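Local coordinates for protein diaminopimelate decarboxylase (Helicobacter pylori, PDB 2QGH) that probably catalyses the pyridoxal-phosphate-dependent decarboxylation of meso-diaminopimelate to L-lysine, the last step of lysine biosynthesis, at residues 43-46 / 47-51; 68-71 / 72-75; 257-260 / 261-265. One frame throughout, in Å; residues are numbered along the deposited sequence.

Contact 1 (43-46 / 47-51); sequences IKQA and FLNYK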
loop_
_atom_site.group_PDB
_atom_site.type_symbol
_atom_site.label_atom_id
_atom_site.label_comp_id
_atom_site.label_asym_id
_atom_site.label_seq_id
_atom_site.Cartn_x
_atom_site.Cartn_y
_atom_site.Cartn_z
ATOM N N ILE A 43 -10.997 -10.451 20.134
ATOM C CA ILE A 43 -10.958 -11.313 18.955
ATOM C C ILE A 43 -11.684 -12.618 19.270
ATOM O O ILE A 43 -12.439 -13.136 18.448
ATOM C CB ILE A 43 -9.508 -11.637 18.538
ATOM C CG1 ILE A 43 -8.786 -10.356 18.122
ATOM C CG2 ILE A 43 -9.507 -12.635 17.398
ATOM C CD1 ILE A 43 -7.327 -10.544 17.768
ATOM N N LYS A 44 -11.443 -13.131 20.473
ATOM C CA LYS A 44 -12.054 -14.368 20.944
ATOM C C LYS A 44 -13.556 -14.211 21.165
ATOM O O LYS A 44 -14.328 -15.145 20.931
ATOM C CB LYS A 44 -11.380 -14.804 22.248
ATOM C CG LYS A 44 -12.085 -15.920 23.002
ATOM C CD LYS A 44 -11.331 -16.256 24.288
ATOM C CE LYS A 44 -12.165 -17.112 25.243
ATOM N NZ LYS A 44 -12.608 -18.392 24.623
ATOM N N GLN A 45 -13.971 -13.030 21.613
ATOM C CA GLN A 45 -15.383 -12.769 21.871
ATOM C C GLN A 45 -16.144 -12.519 20.569
ATOM O O GLN A 45 -17.268 -12.994 20.403
ATOM C CB GLN A 45 -15.529 -11.573 22.822
ATOM C CG GLN A 45 -16.956 -11.279 23.290
ATOM C CD GLN A 45 -17.617 -12.462 23.997
ATOM O OE1 GLN A 45 -18.493 -13.140 23.436
ATOM N NE2 GLN A 45 -17.196 -12.718 25.232
ATOM N N ALA A 46 -15.530 -11.787 19.643
ATOM C CA ALA A 46 -16.159 -11.492 18.358
ATOM C C ALA A 46 -16.359 -12.782 17.574
ATOM O O ALA A 46 -17.356 -12.951 16.872
ATOM C CB ALA A 46 -15.294 -10.527 17.555
ATOM N N PHE A 47 -15.401 -13.694 17.691
ATOM C CA PHE A 47 -15.504 -14.964 16.991
ATOM C C PHE A 47 -16.597 -15.813 17.627
ATOM O O PHE A 47 -17.412 -16.412 16.930
ATOM C CB PHE A 47 -14.184 -15.731 17.046
ATOM C CG PHE A 47 -14.272 -17.096 16.442
ATOM C CD1 PHE A 47 -14.367 -17.252 15.064
ATOM C CD2 PHE A 47 -14.330 -18.226 17.256
ATOM C CE1 PHE A 47 -14.522 -18.513 14.499
ATOM C CE2 PHE A 47 -14.485 -19.495 16.704
ATOM C CZ PHE A 47 -14.582 -19.641 15.321
ATOM N N LEU A 48 -16.595 -15.864 18.955
ATOM C CA LEU A 48 -17.593 -16.627 19.695
ATOM C C LEU A 48 -19.013 -16.131 19.428
ATOM O O LEU A 48 -19.967 -16.882 19.573
ATOM C CB LEU A 48 -17.291 -16.563 21.193
ATOM C CG LEU A 48 -16.659 -17.804 21.832
ATOM C CD1 LEU A 48 -15.744 -18.511 20.847
ATOM C CD2 LEU A 48 -15.911 -17.392 23.089
ATOM N N ASN A 49 -19.159 -14.871 19.038
ATOM C CA ASN A 49 -20.486 -14.342 18.749
ATOM C C ASN A 49 -21.011 -14.896 17.420
ATOM O O ASN A 49 -22.202 -15.161 17.284
ATOM C CB ASN A 49 -20.459 -12.813 18.720
ATOM C CG ASN A 49 -20.150 -12.217 20.081
ATOM O OD1 ASN A 49 -20.543 -12.765 21.112
ATOM N ND2 ASN A 49 -19.455 -11.084 20.091
ATOM N N TYR A 50 -20.122 -15.070 16.445
ATOM C CA TYR A 50 -20.512 -15.620 15.151
ATOM C C TYR A 50 -20.803 -17.105 15.318
ATOM O O TYR A 50 -21.721 -17.646 14.707
ATOM C CB TYR A 50 -19.386 -15.443 14.129
ATOM C CG TYR A 50 -19.485 -14.189 13.296
ATOM C CD1 TYR A 50 -20.215 -14.173 12.106
ATOM C CD2 TYR A 50 -18.861 -13.010 13.705
ATOM C CE1 TYR A 50 -20.318 -13.012 11.341
ATOM C CE2 TYR A 50 -18.957 -11.850 12.954
ATOM C CZ TYR A 50 -19.683 -11.855 11.775
ATOM O OH TYR A 50 -19.750 -10.703 11.027
ATOM N N LYS A 51 -20.010 -17.755 16.161
ATOM C CA LYS A 51 -20.153 -19.183 16.408
ATOM C C LYS A 51 -21.489 -19.528 17.055
ATOM O O LYS A 51 -22.069 -20.571 16.759
ATOM C CB LYS A 51 -19.005 -19.671 17.296
ATOM C CG LYS A 51 -18.489 -21.068 16.954
ATOM C CD LYS A 51 -18.659 -22.046 18.114
ATOM C CE LYS A 51 -17.883 -21.600 19.346
ATOM N NZ LYS A 51 -18.141 -22.483 20.526
#

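Contact 2 (68-71 / 72-75); sequences NSNL and SILS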
loop_
_atom_site.group_PDB
_atom_site.type_symbol
_atom_site.label_atom_id
_atom_site.label_comp_id
_atom_site.label_asym_id
_atom_site.label_seq_id
_atom_site.Cartn_x
_atom_site.Cartn_y
_atom_site.Cartn_z
ATOM N N ASN A 68 -6.478 -9.846 8.728
ATOM C CA ASN A 68 -5.272 -9.886 9.545
ATOM C C ASN A 68 -4.839 -11.344 9.626
ATOM O O ASN A 68 -5.565 -12.180 10.154
ATOM C CB ASN A 68 -5.542 -9.348 10.952
ATOM C CG ASN A 68 -4.265 -8.975 11.678
ATOM O OD1 ASN A 68 -3.295 -9.721 11.654
ATOM N ND2 ASN A 68 -4.260 -7.818 12.324
ATOM N N SER A 69 -3.656 -11.637 9.096
ATOM C CA SER A 69 -3.128 -12.996 9.057
ATOM C C SER A 69 -2.021 -13.292 10.057
ATOM O O SER A 69 -1.333 -14.310 9.921
ATOM C CB SER A 69 -2.590 -13.304 7.658
ATOM O OG SER A 69 -3.615 -13.221 6.695
ATOM N N ASN A 70 -1.832 -12.423 11.048
ATOM C CA ASN A 70 -0.781 -12.665 12.026
ATOM C C ASN A 70 -0.911 -14.081 12.620
ATOM O O ASN A 70 -1.987 -14.504 13.060
ATOM C CB ASN A 70 -0.806 -11.586 13.116
ATOM C CG ASN A 70 0.221 -11.834 14.211
ATOM O OD1 ASN A 70 -0.027 -12.595 15.151
ATOM N ND2 ASN A 70 1.382 -11.200 14.089
ATOM N N LEU A 71 0.200 -14.813 12.583
ATOM C CA LEU A 71 0.277 -16.181 13.077
ATOM C C LEU A 71 -0.326 -16.396 14.457
ATOM O O LEU A 71 -1.009 -17.385 14.688
ATOM C CB LEU A 71 1.737 -16.634 13.088
ATOM C CG LEU A 71 2.232 -17.495 11.925
ATOM C CD1 LEU A 71 1.607 -17.041 10.624
ATOM C CD2 LEU A 71 3.744 -17.420 11.865
ATOM N N SER A 72 -0.063 -15.466 15.369
ATOM C CA SER A 72 -0.571 -15.568 16.727
ATOM C C SER A 72 -2.078 -15.464 16.791
ATOM O O SER A 72 -2.723 -16.258 17.480
ATOM C CB SER A 72 0.064 -14.500 17.616
ATOM O OG SER A 72 1.405 -14.845 17.894
ATOM N N ILE A 73 -2.655 -14.506 16.079
ATOM C CA ILE A 73 -4.100 -14.386 16.120
ATOM C C ILE A 73 -4.762 -15.590 15.436
ATOM O O ILE A 73 -5.791 -16.078 15.907
ATOM C CB ILE A 73 -4.602 -13.074 15.473
ATOM C CG1 ILE A 73 -5.462 -13.401 14.252
ATOM C CG2 ILE A 73 -3.425 -12.163 15.168
ATOM C CD1 ILE A 73 -6.217 -12.245 13.698
ATOM N N LEU A 74 -4.180 -16.068 14.337
ATOM C CA LEU A 74 -4.745 -17.218 13.643
ATOM C C LEU A 74 -4.722 -18.432 14.578
ATOM O O LEU A 74 -5.623 -19.273 14.551
ATOM C CB LEU A 74 -3.955 -17.534 12.365
ATOM C CG LEU A 74 -4.026 -16.546 11.189
ATOM C CD1 LEU A 74 -3.195 -17.070 10.037
ATOM C CD2 LEU A 74 -5.458 -16.364 10.741
ATOM N N SER A 75 -3.688 -18.515 15.408
ATOM C CA SER A 75 -3.561 -19.622 16.348
ATOM C C SER A 75 -4.656 -19.533 17.411
ATOM O O SER A 75 -5.225 -20.540 17.822
ATOM C CB SER A 75 -2.188 -19.585 17.014
ATOM O OG SER A 75 -1.992 -20.731 17.819
#

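Contact 3 (257-260 / 261-265); sequences KLYD and YAQGI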
loop_
_atom_site.group_PDB
_atom_site.type_symbol
_atom_site.label_atom_id
_atom_site.label_comp_id
_atom_site.label_asym_id
_atom_site.label_seq_id
_atom_site.Cartn_x
_atom_site.Cartn_y
_atom_site.Cartn_z
ATOM N N LYS A 257 -26.745 -6.059 13.607
ATOM C CA LYS A 257 -26.711 -7.026 14.703
ATOM C C LYS A 257 -26.629 -8.451 14.149
ATOM O O LYS A 257 -27.186 -8.746 13.093
ATOM C CB LYS A 257 -27.968 -6.897 15.563
ATOM C CG LYS A 257 -28.200 -5.517 16.141
ATOM C CD LYS A 257 -29.436 -5.495 17.026
ATOM C CE LYS A 257 -29.552 -4.175 17.772
ATOM N NZ LYS A 257 -28.355 -3.905 18.628
ATOM N N LEU A 258 -25.939 -9.331 14.865
ATOM C CA LEU A 258 -25.799 -10.715 14.429
ATOM C C LEU A 258 -27.124 -11.466 14.515
ATOM O O LEU A 258 -27.401 -12.339 13.692
ATOM C CB LEU A 258 -24.748 -11.439 15.276
ATOM C CG LEU A 258 -23.507 -11.969 14.549
ATOM C CD1 LEU A 258 -23.923 -12.971 13.497
ATOM C CD2 LEU A 258 -22.750 -10.825 13.902
ATOM N N TYR A 259 -27.936 -11.129 15.511
ATOM C CA TYR A 259 -29.233 -11.779 15.688
ATOM C C TYR A 259 -30.126 -11.539 14.475
ATOM O O TYR A 259 -30.806 -12.448 14.005
ATOM C CB TYR A 259 -29.916 -11.270 16.969
ATOM C CG TYR A 259 -31.345 -11.751 17.152
ATOM C CD1 TYR A 259 -32.413 -11.058 16.579
ATOM C CD2 TYR A 259 -31.628 -12.910 17.875
ATOM C CE1 TYR A 259 -33.728 -11.509 16.720
ATOM C CE2 TYR A 259 -32.935 -13.370 18.023
ATOM C CZ TYR A 259 -33.981 -12.664 17.441
ATOM O OH TYR A 259 -35.275 -13.114 17.566
ATOM N N ASP A 260 -30.115 -10.313 13.970
ATOM C CA ASP A 260 -30.914 -9.959 12.807
ATOM C C ASP A 260 -30.305 -10.571 11.547
ATOM O O ASP A 260 -31.024 -11.033 10.659
ATOM C CB ASP A 260 -30.989 -8.434 12.686
ATOM C CG ASP A 260 -31.610 -7.785 13.915
ATOM O OD1 ASP A 260 -31.369 -6.581 14.158
ATOM O OD2 ASP A 260 -32.348 -8.484 14.645
ATOM N N TYR A 261 -28.975 -10.574 11.479
ATOM C CA TYR A 261 -28.240 -11.133 10.343
ATOM C C TYR A 261 -28.588 -12.610 10.178
ATOM O O TYR A 261 -28.985 -13.059 9.093
ATOM C CB TYR A 261 -26.737 -10.988 10.592
ATOM C CG TYR A 261 -25.807 -11.590 9.548
ATOM C CD1 TYR A 261 -25.706 -11.046 8.265
ATOM C CD2 TYR A 261 -24.938 -12.633 9.888
ATOM C CE1 TYR A 261 -24.749 -11.514 7.355
ATOM C CE2 TYR A 261 -23.983 -13.106 8.993
ATOM C CZ TYR A 261 -23.886 -12.539 7.728
ATOM O OH TYR A 261 -22.888 -12.968 6.871
ATOM N N ALA A 262 -28.432 -13.354 11.269
ATOM C CA ALA A 262 -28.708 -14.783 11.278
ATOM C C ALA A 262 -30.187 -15.047 11.003
ATOM O O ALA A 262 -30.527 -15.921 10.202
ATOM C CB ALA A 262 -28.304 -15.385 12.625
ATOM N N GLN A 263 -31.062 -14.288 11.662
ATOM C CA GLN A 263 -32.495 -14.467 11.463
ATOM C C GLN A 263 -32.819 -14.294 9.982
ATOM O O GLN A 263 -33.544 -15.100 9.396
ATOM C CB GLN A 263 -33.301 -13.459 12.305
ATOM C CG GLN A 263 -34.703 -13.967 12.672
ATOM C CD GLN A 263 -35.514 -12.981 13.499
ATOM O OE1 GLN A 263 -36.045 -12.008 12.970
ATOM N NE2 GLN A 263 -35.604 -13.227 14.806
ATOM N N GLY A 264 -32.257 -13.252 9.378
ATOM C CA GLY A 264 -32.506 -12.993 7.973
ATOM C C GLY A 264 -32.087 -14.135 7.065
ATOM O O GLY A 264 -32.850 -14.556 6.188
ATOM N N ILE A 265 -30.876 -14.642 7.275
ATOM C CA ILE A 265 -30.349 -15.724 6.456
ATOM C C ILE A 265 -31.105 -17.031 6.674
ATOM O O ILE A 265 -31.267 -17.818 5.745
ATOM C CB ILE A 265 -28.834 -15.916 6.716
ATOM C CG1 ILE A 265 -28.076 -14.678 6.214
ATOM C CG2 ILE A 265 -28.324 -17.162 6.005
ATOM C CD1 ILE A 265 -26.610 -14.623 6.609
#

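Contact 1 (43-46 / 47-51)
Helix 40-52, which leads into the first strand of the pyridoxal-phosphate-binding barrel, carries Lys44 and Leu48 one turn apart on its outer side and Ile43 and Phe47 on the side turned to the protein. Lys44 O is the centre of the outer pair. It accepts from Leu48 N at 3.1 Å, and the leucine side chain curls back over the same oxygen, Leu48 CB lying 3.3 Å and Leu48 CD2 3.5 Å from Lys44 O. The lysine chain runs extended until its last bond, where it folds (chi4 58°) and brings Lys44 NZ to 3.8 Å from Leu48 CD2, an ammonium resting against a methyl. On the inner side Phe47 N bonds to Ile43 O at 3.1 Å. The ring of Phe47 reaches on to Leu77 and Ile61, while Ile43 packs on Leu76 and Leu77, so this side of the helix lies against helix 71-79 and strand 59-64. Asn49 N is shared: its main bond goes to Gln45 O (3.0 Å), with a weak second one to Ala46 O (3.4 Å). Ala46 O also meets Tyr50 CD2 at the edge of the phenol ring, in its plane, at 3.5 Å. The chemistry is thus divided by side: the inward side offers hydrocarbon to helix 71-79 and strand 59-64, plus the Tyr50 hydroxyl, hydrogen-bonded to Ser283 OG; the outer side carries its charge at the end of an aliphatic chain, where water can probably reach it.

Contact 2 (68-71 / 72-75)
Asn70 turns CG opposite its own backbone N (chi1 177°) and sets the amide nearly upright on that bond (chi2 -84°), which carries OD1 to the N-H groups at the start of helix 71-79. There Asn70 OD1 takes two weak bonds, from Ser72 N at 2.9 Å and from Ile73 N at 3.4 Å, and so serves as the N-cap. The first regular helix bond is sounder than these: Leu74 N gives to Asn70 O at 3.0 Å. Ile73 crosses the cap with its branch methyl, CG2 lying 3.4 Å from Asn70 CB, while its other arm ends with CD1 at 3.6 Å from Asn68 O. Leu74 covers the next carbonyl back, its CD1 being 3.3 Å from Ser69 O. Upstream, Asn68 OD1 accepts from Asn70 N at 3.1 Å, an Asx turn with the donor in the carbonyl plane, and this second asparagine thereby helps position the first. Outside partners hold both amides: Asn68 ND2 gives to Gly376 O and Asn70 ND2 to Ile405 O. Leu71 N bonds to Glu418 OE1 of the second subunit. Early amides of this helix are therefore met by one side-chain oxygen and a carboxylate from the dimer partner, and the helix dipole would probably favour that negative charge at its start.

Contact 3 (257-260 / 261-265)
Leu258 O receives Ala262 N at 2.8 Å, nearly straight at 172°, in the first turns of helix 258-268. Gly264 N reaches Asp260 O at the same distance, 2.8 Å, and the intervening bond of the series runs from Gln263 N to Tyr259 O. Lys257, at the N-cap position, supplies its carbonyl to Tyr261 N. On the inward side Leu258 and Tyr261 lie alongside each other and point the same way, Leu258 CD1 touching Tyr261 CD2 at 3.8 Å. With chi1 at 177° the tyrosine ring swings to the carbonyl side of its own residue and heads inward. One turn on, Ile265 CD1 sits over one face of that ring, 3.6 Å above its plane and shifted toward the rim. The outer side is different in kind. Tyr259 and the extended Gln263 cross there, ring and amide planes 70° apart, with Gln263 NE2 at 3.1 Å from Tyr259 CZ and 2.8 Å from Tyr259 OH; the angle is too poor for a hydrogen bond. Both residues also touch a crystal neighbour, so their placement may owe something to the lattice. The helix of this beta-alpha-beta crossover is thus seated by apolar surface, Leu258 and Ala262 on Ala53 and Phe54, Ile265 on helix 213-232, and the Tyr261 ring on that helix and the loop after strand 239-241, while its exposed side holds a polar pair in close but unbonded approach.

How the contacts relate
The three contacts follow one another in series, each within a single continuous run of chain, so none nests in or crosses another. Contact 1 comes first, on the helix before barrel strand 59-64; contact 2 follows that strand, where the chain turns into helix 71-79; contact 3 opens much later, on the helix between strands 239-241 and 275-278. Contact 1 lies between the others, its centre about 15 Å from each of theirs, and meets contact 3 directly where Tyr50 CZ packs on Leu258 CD2 at 3.9 Å. Contacts 2 and 3 stay about 17 Å apart at their nearest atoms. Together they mark helices around the first and last strands, where the barrel closes.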